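Local atomic coordinates of putative Transcriptional Regulator (Rhodococcus sp., PDB entry 2IA2), a protein that probably regulates transcription as an IclR-family protein, with an N-terminal helix-turn-helix domain expected to bind DNA and a C-terminal GAF-like domain likely to sense a small effector. Residues V66-G70 with S71-L75; V95-P98 with H99-K102; A234-L238 with E239-S243. All coordinates share one frame; numbering follows the deposited sequence.

In the fold
The three contacts follow one another along the chain and do not touch. Contact 1 is the beta hairpin of the winged helix-turn-helix domain, its centre about 37 Å from the centre of the chain. Contacts 2 and 3 both belong to the IclR C-terminal domain, the part that in IclR relatives receives the effector. Residues 95-102 are two turns of helix 92-107, whereas 234-243 runs from the loop after strand 223-232 into helix 238-244. Their centres lie about 23 Å apart, with about 12 Å between nearest atoms. From contact 1 the centres of contacts 2 and 3 are about 39 and 58 Å away, and contacts 1 and 3 sit on opposite sides of the chain's centre.

Contact 1 of 3, residues V66-G70 with S71-L75; sequences VATDG and SAFWL
Strands 66-68 and 72-75 run antiparallel at 151°, and the hydrogen-bonded pair Ala67 and Trp74 joins them through Ala67 N to Trp74 O (2.8 Å) and Trp74 N to Ala67 O (3.0 Å). On the face of this pair, the Trp74 indole folds back over the partner strand because its chi1 of 57° sets CG between the backbone N and the carbonyl carbon. Ala67 O and Thr68 N lie over one ring face, and Ala67 CB meets Trp74 NE1 at 3.5 Å. On the other face Val66 CG2 touches Leu75 CD2, while Thr68 OG1 stands over the Phe73 ring toward its rim. That hydroxyl donates to Ala72 O (2.7 Å), above the carbonyl plane, and accepts from Gly70 N in an ST turn. Asp69 OD1 closes the loop with three bonds, from Ser71 N (2.9 Å), Ala72 N (3.0 Å) and Ser71 OG (3.2 Å). At phi 99° a side chain on Gly70 would press against the preceding carbonyl O. The hairpin is the wing of the winged helix-turn-helix fold: Val66, Thr68 and Phe73 pack on helix 50-63, Phe73 pairs through its backbone with Arg37 of strand 37-38, and Arg36 makes a cation-pi contact with Trp74.

Contact 2 of 3, residues V95-P98 with H99-K102; sequences VAQP and HLEK
Gln97 and Glu101, one helical turn apart, are joined by a side-chain hydrogen bond from Gln97 NE2 to Glu101 OE2 (3.2 Å, 150° at the hydrogen). The acceptor lies in the amide plane of Gln97 but is approached on its anti side, 26° out of the carboxylate plane; the two planar groups are turned 53° against each other. Both chains bend at chi2, which brings their ends together, the two chains crossing at a slant. Gln97 NE2 also donates to the backbone O of Arg126, so the amide ties the exposed Glu101 to strand 120-127.

The tightly packed part is the buried side of Val95, Ala96 and Leu100. Leu100 N bonds to Ala96 O at 3.0 Å, and Leu100 CG rests 3.6 Å from that same oxygen. His99 turns the edge of its imidazole to the preceding turn, CD2 lying 3.2 Å from Val95 O near the ring plane. The far end of this ring is held by a hydrogen bond between His99 NE2 and Asp259 OD2.

Toward solvent the contact is looser. Pro98, lacking an N-H, leaves the helix kinked, but its carbonyl still accepts from Lys102 N at 3.1 Å. The aliphatic chain of Lys102 curls back over Pro98 O, CG at 3.3 Å, and a bend at chi4 leaves Lys102 NZ 3.6 Å from Pro98 CB.

Helix 92-107 thus lies between two kinds of neighbour in the GAF-like domain: Val95 and His99 pack on the long C-terminal helix 246-264, whereas Ala96 and Leu100 face Val113 of strand 110-117, and Gln97, Leu100 and Glu101 reach Val127 of strand 120-127.

Contact 3 of 3, residues A234-L238 with E239-S243; sequences ARYSL and EDLHS
Ser237 OG accepts a hydrogen bond from Asp240 N (3.0 Å, 164° at the hydrogen), while the Asp240 carboxylate folds over the same hydroxyl and bonds to the serine backbone. Ser237 N donates to Asp240 OD2 at 3.1 Å, reaching the oxygen from above the carboxylate plane, 50° out of it. The serine hydroxyl takes its place through a chi1 of 67°, tucked between its own N and carbonyl carbon and turned toward the first turn of the helix. Asp240 CG lies anti to its carbonyl carbon, which swings the carboxylate back toward the chain before the helix.

These two reciprocal bonds form a capping box, with Ser237 as the N-cap of helix 238-244. They satisfy two backbone N-H groups at the helix start, and the acidic side chain there would probably interact favourably with the helix dipole. Leu241 N then bonds to Ser237 O (3.2 Å), starting the regular helical pattern.

Beside the polar cap runs an apolar patch. Tyr236 CB touches Leu241 CD2 at 3.6 Å, and the edge of the tyrosine ring faces Asp240 CB, with the ring steeply inclined to the carboxylate plane. Further along, Leu238 CD2 meets the other branch of Leu241, CD1, at 3.9 Å. His242 presents its ring edge to the preceding turn, CD2 lying 3.2 Å from Leu238 O. The phenol leads away from the cap to Glu109: Tyr236 OH hydrogen-bonds to Glu109 OE2, which also takes a salt bridge from Arg235 NE. Leu241 packs on Met212 and Leu238 on Arg210, both of strand 209-217.

Contact 1 of 3, residues V66-G70 with S71-L75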
ATOM      1  N   VAL A  66      -3.540 -20.534  -8.926  1.00 26.80           N
ATOM      2  CA  VAL A  66      -4.300 -20.392 -10.170  1.00 27.02           C
ATOM      3  C   VAL A  66      -5.404 -21.395 -10.076  1.00 29.02           C
ATOM      4  O   VAL A  66      -5.212 -22.435  -9.474  1.00 27.46           O
ATOM      5  CB  VAL A  66      -3.413 -20.624 -11.448  1.00 26.89           C
ATOM      6  CG1 VAL A  66      -4.227 -20.810 -12.691  1.00 26.54           C
ATOM      7  CG2 VAL A  66      -2.422 -19.444 -11.688  1.00 23.70           C
ATOM      8  N   ALA A  67      -6.565 -21.067 -10.642  1.00 30.43           N
ATOM      9  CA  ALA A  67      -7.642 -22.036 -10.806  1.00 32.61           C
ATOM     10  C   ALA A  67      -7.989 -22.171 -12.288  1.00 34.16           C
ATOM     11  O   ALA A  67      -7.653 -21.296 -13.111  1.00 33.00           O
ATOM     12  CB  ALA A  67      -8.856 -21.632  -9.996  1.00 33.36           C
ATOM     13  N   THR A  68      -8.637 -23.274 -12.634  1.00 36.61           N
ATOM     14  CA  THR A  68      -8.977 -23.574 -14.024  1.00 38.13           C
ATOM     15  C   THR A  68     -10.283 -24.364 -14.132  1.00 40.73           C
ATOM     16  O   THR A  68     -10.673 -25.053 -13.194  1.00 41.43           O
ATOM     17  CB  THR A  68      -7.807 -24.303 -14.788  1.00 38.20           C
ATOM     18  OG1 THR A  68      -8.117 -24.422 -16.189  1.00 37.82           O
ATOM     19  CG2 THR A  68      -7.483 -25.702 -14.182  1.00 40.22           C
ATOM     20  N   ASP A  69     -10.958 -24.229 -15.275  1.00 42.24           N
ATOM     21  CA  ASP A  69     -12.118 -25.051 -15.633  1.00 44.64           C
ATOM     22  C   ASP A  69     -11.819 -25.997 -16.799  1.00 46.58           C
ATOM     23  O   ASP A  69     -12.728 -26.539 -17.388  1.00 48.68           O
ATOM     24  CB  ASP A  69     -13.343 -24.177 -15.969  1.00 45.27           C
ATOM     25  CG  ASP A  69     -13.163 -23.302 -17.238  1.00 43.96           C
ATOM     26  OD1 ASP A  69     -12.197 -23.441 -18.006  1.00 43.87           O
ATOM     27  OD2 ASP A  69     -14.001 -22.424 -17.457  1.00 45.95           O
ATOM     28  N   GLY A  70     -10.550 -26.178 -17.142  1.00 46.07           N
ATOM     29  CA  GLY A  70     -10.193 -26.932 -18.324  1.00 47.90           C
ATOM     30  C   GLY A  70      -9.846 -26.110 -19.565  1.00 47.82           C
ATOM     31  O   GLY A  70      -9.110 -26.600 -20.433  1.00 49.23           O
ATOM     32  N   SER A  71     -10.384 -24.891 -19.698  1.00 47.04           N
ATOM     33  CA  SER A  71     -10.042 -24.079 -20.874  1.00 45.48           C
ATOM     34  C   SER A  71      -9.485 -22.703 -20.525  1.00 42.32           C
ATOM     35  O   SER A  71      -8.519 -22.255 -21.129  1.00 40.08           O
ATOM     36  CB  SER A  71     -11.203 -24.005 -21.870  1.00 48.44           C
ATOM     37  OG  SER A  71     -12.389 -23.590 -21.212  1.00 52.01           O
ATOM     38  N   ALA A  72     -10.088 -22.048 -19.544  1.00 40.34           N
ATOM     39  CA  ALA A  72      -9.567 -20.805 -19.012  1.00 37.52           C
ATOM     40  C   ALA A  72      -8.848 -21.047 -17.666  1.00 35.34           C
ATOM     41  O   ALA A  72      -9.116 -22.028 -16.969  1.00 36.08           O
ATOM     42  CB  ALA A  72     -10.726 -19.747 -18.883  1.00 38.31           C
ATOM     43  N   PHE A  73      -7.925 -20.145 -17.338  1.00 32.74           N
ATOM     44  CA  PHE A  73      -7.208 -20.078 -16.071  1.00 29.64           C
ATOM     45  C   PHE A  73      -7.416 -18.682 -15.523  1.00 28.98           C
ATOM     46  O   PHE A  73      -7.628 -17.733 -16.297  1.00 29.69           O
ATOM     47  CB  PHE A  73      -5.698 -20.281 -16.331  1.00 28.87           C
ATOM     48  CG  PHE A  73      -5.370 -21.570 -16.986  1.00 27.62           C
ATOM     49  CD1 PHE A  73      -5.443 -21.714 -18.382  1.00 29.25           C
ATOM     50  CD2 PHE A  73      -4.998 -22.661 -16.225  1.00 28.27           C
ATOM     51  CE1 PHE A  73      -5.137 -22.947 -19.012  1.00 29.39           C
ATOM     52  CE2 PHE A  73      -4.697 -23.904 -16.833  1.00 28.65           C
ATOM     53  CZ  PHE A  73      -4.774 -24.052 -18.236  1.00 28.38           C
ATOM     54  N   TRP A  74      -7.380 -18.548 -14.200  1.00 27.27           N
ATOM     55  CA  TRP A  74      -7.444 -17.259 -13.538  1.00 27.10           C
ATOM     56  C   TRP A  74      -6.769 -17.354 -12.170  1.00 25.51           C
ATOM     57  O   TRP A  74      -6.457 -18.437 -11.706  1.00 24.24           O
ATOM     58  CB  TRP A  74      -8.912 -16.794 -13.381  1.00 28.52           C
ATOM     59  CG  TRP A  74      -9.745 -17.778 -12.628  1.00 31.06           C
ATOM     60  CD1 TRP A  74      -9.981 -17.788 -11.270  1.00 30.78           C
ATOM     61  CD2 TRP A  74     -10.441 -18.927 -13.161  1.00 33.11           C
ATOM     62  NE1 TRP A  74     -10.780 -18.850 -10.936  1.00 31.44           N
ATOM     63  CE2 TRP A  74     -11.083 -19.568 -12.062  1.00 34.89           C
ATOM     64  CE3 TRP A  74     -10.581 -19.482 -14.454  1.00 32.55           C
ATOM     65  CZ2 TRP A  74     -11.874 -20.739 -12.214  1.00 37.49           C
ATOM     66  CZ3 TRP A  74     -11.363 -20.636 -14.606  1.00 34.42           C
ATOM     67  CH2 TRP A  74     -12.003 -21.251 -13.489  1.00 34.94           C
ATOM     68  N   LEU A  75      -6.558 -16.217 -11.527  1.00 23.28           N
ATOM     69  CA  LEU A  75      -5.867 -16.226 -10.247  1.00 23.72           C
ATOM     70  C   LEU A  75      -6.833 -16.420  -9.097  1.00 23.94           C
ATOM     71  O   LEU A  75      -8.003 -16.118  -9.208  1.00 25.54           O
ATOM     72  CB  LEU A  75      -5.076 -14.935 -10.010  1.00 22.32           C
ATOM     73  CG  LEU A  75      -3.978 -14.697 -11.054  1.00 22.87           C
ATOM     74  CD1 LEU A  75      -3.402 -13.296 -10.862  1.00 15.45           C
ATOM     75  CD2 LEU A  75      -2.904 -15.789 -10.930  1.00 22.32           C
TER

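Contact 2 of 3, residues V95-P98 with H99-K102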
ATOM      1  N   VAL A  95       9.044   3.837   2.422  1.00 23.17           N
ATOM      2  CA  VAL A  95       9.118   3.759   0.960  1.00 22.80           C
ATOM      3  C   VAL A  95      10.380   4.513   0.452  1.00 23.89           C
ATOM      4  O   VAL A  95      11.172   3.981  -0.355  1.00 25.29           O
ATOM      5  CB  VAL A  95       7.842   4.288   0.294  1.00 23.06           C
ATOM      6  CG1 VAL A  95       8.076   4.525  -1.217  1.00 20.62           C
ATOM      7  CG2 VAL A  95       6.603   3.309   0.556  1.00 23.37           C
ATOM      8  N   ALA A  96      10.583   5.715   0.985  1.00 22.78           N
ATOM      9  CA  ALA A  96      11.723   6.583   0.651  1.00 22.94           C
ATOM     10  C   ALA A  96      13.090   6.052   1.030  1.00 23.32           C
ATOM     11  O   ALA A  96      14.004   6.175   0.257  1.00 23.45           O
ATOM     12  CB  ALA A  96      11.506   7.950   1.252  1.00 21.30           C
ATOM     13  N   GLN A  97      13.238   5.466   2.223  1.00 25.19           N
ATOM     14  CA  GLN A  97      14.563   5.019   2.712  1.00 25.93           C
ATOM     15  C   GLN A  97      15.497   4.304   1.707  1.00 26.41           C
ATOM     16  O   GLN A  97      16.606   4.766   1.497  1.00 27.08           O
ATOM     17  CB  GLN A  97      14.470   4.268   4.066  1.00 27.12           C
ATOM     18  CG  GLN A  97      15.787   4.249   4.878  1.00 28.17           C
ATOM     19  CD  GLN A  97      16.242   5.663   5.296  1.00 30.78           C
ATOM     20  OE1 GLN A  97      15.426   6.522   5.618  1.00 32.06           O
ATOM     21  NE2 GLN A  97      17.523   5.878   5.324  1.00 30.70           N
ATOM     22  N   PRO A  98      15.078   3.165   1.108  1.00 26.91           N
ATOM     23  CA  PRO A  98      16.029   2.491   0.223  1.00 27.47           C
ATOM     24  C   PRO A  98      16.454   3.381  -0.966  1.00 27.19           C
ATOM     25  O   PRO A  98      17.560   3.246  -1.466  1.00 28.48           O
ATOM     26  CB  PRO A  98      15.285   1.235  -0.263  1.00 28.33           C
ATOM     27  CG  PRO A  98      13.926   1.278   0.312  1.00 28.86           C
ATOM     28  CD  PRO A  98      13.774   2.459   1.217  1.00 27.60           C
ATOM     29  N   HIS A  99      15.604   4.301  -1.365  1.00 25.80           N
ATOM     30  CA  HIS A  99      15.905   5.170  -2.460  1.00 24.93           C
ATOM     31  C   HIS A  99      16.880   6.254  -2.045  1.00 24.06           C
ATOM     32  O   HIS A  99      17.748   6.568  -2.767  1.00 25.12           O
ATOM     33  CB  HIS A  99      14.642   5.763  -3.056  1.00 24.41           C
ATOM     34  CG  HIS A  99      13.717   4.748  -3.634  1.00 24.75           C
ATOM     35  ND1 HIS A  99      14.021   4.011  -4.744  1.00 26.92           N
ATOM     36  CD2 HIS A  99      12.506   4.331  -3.235  1.00 22.80           C
ATOM     37  CE1 HIS A  99      13.036   3.188  -5.009  1.00 22.47           C
ATOM     38  NE2 HIS A  99      12.101   3.366  -4.106  1.00 26.59           N
ATOM     39  N   LEU A 100      16.736   6.764  -0.844  1.00 22.60           N
ATOM     40  CA  LEU A 100      17.748   7.681  -0.270  1.00 24.20           C
ATOM     41  C   LEU A 100      19.073   7.005  -0.122  1.00 24.24           C
ATOM     42  O   LEU A 100      20.113   7.624  -0.376  1.00 23.90           O
ATOM     43  CB  LEU A 100      17.315   8.216   1.097  1.00 22.86           C
ATOM     44  CG  LEU A 100      16.048   9.076   1.050  1.00 24.51           C
ATOM     45  CD1 LEU A 100      15.811   9.688   2.461  1.00 19.23           C
ATOM     46  CD2 LEU A 100      16.060  10.133  -0.072  1.00 19.30           C
ATOM     47  N   GLU A 101      19.051   5.730   0.297  1.00 25.01           N
ATOM     48  CA  GLU A 101      20.305   5.020   0.513  1.00 27.68           C
ATOM     49  C   GLU A 101      21.044   4.884  -0.797  1.00 27.80           C
ATOM     50  O   GLU A 101      22.239   5.138  -0.831  1.00 29.90           O
ATOM     51  CB  GLU A 101      20.135   3.633   1.125  1.00 28.21           C
ATOM     52  CG  GLU A 101      19.663   3.618   2.565  1.00 33.40           C
ATOM     53  CD  GLU A 101      20.732   4.071   3.587  1.00 39.83           C
ATOM     54  OE1 GLU A 101      21.984   4.091   3.318  1.00 40.24           O
ATOM     55  OE2 GLU A 101      20.276   4.422   4.699  1.00 42.12           O
ATOM     56  N   LYS A 102      20.348   4.512  -1.873  1.00 28.55           N
ATOM     57  CA  LYS A 102      20.961   4.416  -3.211  1.00 30.15           C
ATOM     58  C   LYS A 102      21.480   5.762  -3.687  1.00 28.72           C
ATOM     59  O   LYS A 102      22.590   5.836  -4.184  1.00 29.83           O
ATOM     60  CB  LYS A 102      20.021   3.782  -4.261  1.00 30.03           C
ATOM     61  CG  LYS A 102      19.617   2.329  -3.887  1.00 35.34           C
ATOM     62  CD  LYS A 102      18.541   1.623  -4.795  1.00 35.21           C
ATOM     63  CE  LYS A 102      17.699   0.519  -4.007  1.00 42.07           C
ATOM     64  NZ  LYS A 102      16.156   0.828  -3.751  1.00 48.42           N
TER

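Contact 3 of 3, residues A234-L238 with E239-S243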
ATOM      1  N   ALA A 234      31.402  24.572  -0.803  1.00 33.49           N
ATOM      2  CA  ALA A 234      32.798  24.352  -1.278  1.00 33.33           C
ATOM      3  C   ALA A 234      33.006  23.071  -2.098  1.00 34.42           C
ATOM      4  O   ALA A 234      33.978  22.963  -2.857  1.00 36.03           O
ATOM      5  CB  ALA A 234      33.764  24.382  -0.086  1.00 34.66           C
ATOM      6  N   ARG A 235      32.116  22.085  -1.986  1.00 32.71           N
ATOM      7  CA  ARG A 235      32.318  20.822  -2.717  1.00 32.91           C
ATOM      8  C   ARG A 235      31.934  20.867  -4.211  1.00 33.72           C
ATOM      9  O   ARG A 235      32.452  20.064  -5.011  1.00 34.08           O
ATOM     10  CB  ARG A 235      31.512  19.711  -2.057  1.00 31.63           C
ATOM     11  CG  ARG A 235      31.827  19.435  -0.625  1.00 31.83           C
ATOM     12  CD  ARG A 235      30.997  18.162  -0.136  1.00 32.97           C
ATOM     13  NE  ARG A 235      31.496  16.937  -0.767  1.00 33.92           N
ATOM     14  CZ  ARG A 235      32.690  16.435  -0.487  1.00 39.02           C
ATOM     15  NH1 ARG A 235      33.488  17.041   0.428  1.00 40.52           N
ATOM     16  NH2 ARG A 235      33.091  15.332  -1.094  1.00 38.39           N
ATOM     17  N   TYR A 236      31.040  21.795  -4.600  1.00 34.01           N
ATOM     18  CA  TYR A 236      30.577  21.904  -6.033  1.00 35.65           C
ATOM     19  C   TYR A 236      30.345  23.359  -6.434  1.00 36.39           C
ATOM     20  O   TYR A 236      29.749  24.113  -5.675  1.00 37.88           O
ATOM     21  CB  TYR A 236      29.225  21.148  -6.241  1.00 33.43           C
ATOM     22  CG  TYR A 236      29.231  19.702  -5.809  1.00 33.12           C
ATOM     23  CD1 TYR A 236      28.873  19.342  -4.506  1.00 28.90           C
ATOM     24  CD2 TYR A 236      29.596  18.676  -6.699  1.00 35.54           C
ATOM     25  CE1 TYR A 236      28.938  18.032  -4.084  1.00 28.17           C
ATOM     26  CE2 TYR A 236      29.607  17.320  -6.275  1.00 32.67           C
ATOM     27  CZ  TYR A 236      29.310  17.023  -4.965  1.00 30.81           C
ATOM     28  OH  TYR A 236      29.347  15.692  -4.539  1.00 33.85           O
ATOM     29  N   SER A 237      30.724  23.751  -7.639  1.00 38.72           N
ATOM     30  CA  SER A 237      30.198  25.019  -8.209  1.00 38.86           C
ATOM     31  C   SER A 237      28.702  24.854  -8.495  1.00 38.44           C
ATOM     32  O   SER A 237      28.218  23.702  -8.609  1.00 36.39           O
ATOM     33  CB  SER A 237      30.902  25.349  -9.516  1.00 40.34           C
ATOM     34  OG  SER A 237      30.546  24.380 -10.484  1.00 40.33           O
ATOM     35  N   LEU A 238      27.968  25.967  -8.580  1.00 38.63           N
ATOM     36  CA  LEU A 238      26.559  25.897  -8.975  1.00 39.53           C
ATOM     37  C   LEU A 238      26.320  25.080 -10.290  1.00 40.15           C
ATOM     38  O   LEU A 238      25.356  24.302 -10.406  1.00 38.96           O
ATOM     39  CB  LEU A 238      25.965  27.291  -9.114  1.00 39.79           C
ATOM     40  CG  LEU A 238      25.722  28.051  -7.818  1.00 41.41           C
ATOM     41  CD1 LEU A 238      25.246  29.467  -8.131  1.00 43.43           C
ATOM     42  CD2 LEU A 238      24.726  27.334  -6.944  1.00 37.97           C
ATOM     43  N   GLU A 239      27.208  25.251 -11.257  1.00 42.00           N
ATOM     44  CA  GLU A 239      27.144  24.510 -12.510  1.00 43.56           C
ATOM     45  C   GLU A 239      27.349  23.020 -12.305  1.00 41.44           C
ATOM     46  O   GLU A 239      26.605  22.238 -12.867  1.00 41.56           O
ATOM     47  CB  GLU A 239      28.127  25.120 -13.534  1.00 45.24           C
ATOM     48  CG  GLU A 239      28.547  24.220 -14.726  1.00 48.81           C
ATOM     49  CD  GLU A 239      29.926  24.625 -15.338  1.00 52.39           C
ATOM     50  OE1 GLU A 239      30.214  25.866 -15.476  1.00 53.54           O
ATOM     51  OE2 GLU A 239      30.709  23.677 -15.685  1.00 58.71           O
ATOM     52  N   ASP A 240      28.312  22.607 -11.482  1.00 41.53           N
ATOM     53  CA  ASP A 240      28.504  21.149 -11.175  1.00 40.49           C
ATOM     54  C   ASP A 240      27.268  20.489 -10.565  1.00 37.28           C
ATOM     55  O   ASP A 240      27.029  19.321 -10.774  1.00 37.36           O
ATOM     56  CB  ASP A 240      29.674  20.906 -10.205  1.00 41.54           C
ATOM     57  CG  ASP A 240      30.997  21.516 -10.678  1.00 48.22           C
ATOM     58  OD1 ASP A 240      31.163  21.698 -11.907  1.00 51.92           O
ATOM     59  OD2 ASP A 240      31.875  21.817  -9.790  1.00 52.12           O
ATOM     60  N   LEU A 241      26.482  21.222  -9.782  1.00 36.06           N
ATOM     61  CA  LEU A 241      25.261  20.633  -9.165  1.00 33.52           C
ATOM     62  C   LEU A 241      24.306  20.138 -10.259  1.00 33.72           C
ATOM     63  O   LEU A 241      23.742  19.024 -10.163  1.00 32.74           O
ATOM     64  CB  LEU A 241      24.563  21.678  -8.327  1.00 33.11           C
ATOM     65  CG  LEU A 241      25.315  22.431  -7.212  1.00 34.88           C
ATOM     66  CD1 LEU A 241      24.375  23.450  -6.655  1.00 35.78           C
ATOM     67  CD2 LEU A 241      25.670  21.525  -6.110  1.00 34.74           C
ATOM     68  N   HIS A 242      24.145  20.951 -11.317  1.00 34.56           N
ATOM     69  CA  HIS A 242      23.274  20.604 -12.444  1.00 34.95           C
ATOM     70  C   HIS A 242      23.804  19.451 -13.234  1.00 35.96           C
ATOM     71  O   HIS A 242      23.036  18.700 -13.790  1.00 36.65           O
ATOM     72  CB  HIS A 242      23.014  21.792 -13.384  1.00 35.01           C
ATOM     73  CG  HIS A 242      22.215  22.880 -12.753  1.00 35.16           C
ATOM     74  ND1 HIS A 242      20.836  22.876 -12.743  1.00 34.72           N
ATOM     75  CD2 HIS A 242      22.598  23.975 -12.055  1.00 35.94           C
ATOM     76  CE1 HIS A 242      20.402  23.931 -12.072  1.00 37.57           C
ATOM     77  NE2 HIS A 242      21.449  24.620 -11.650  1.00 39.02           N
ATOM     78  N   SER A 243      25.113  19.274 -13.317  1.00 38.56           N
ATOM     79  CA  SER A 243      25.602  18.166 -14.166  1.00 40.59           C
ATOM     80  C   SER A 243      25.739  16.885 -13.403  1.00 40.03           C
ATOM     81  O   SER A 243      25.561  15.808 -13.963  1.00 40.40           O
ATOM     82  CB  SER A 243      26.933  18.515 -14.837  1.00 42.47           C
ATOM     83  OG  SER A 243      27.760  19.177 -13.906  1.00 46.12           O
TER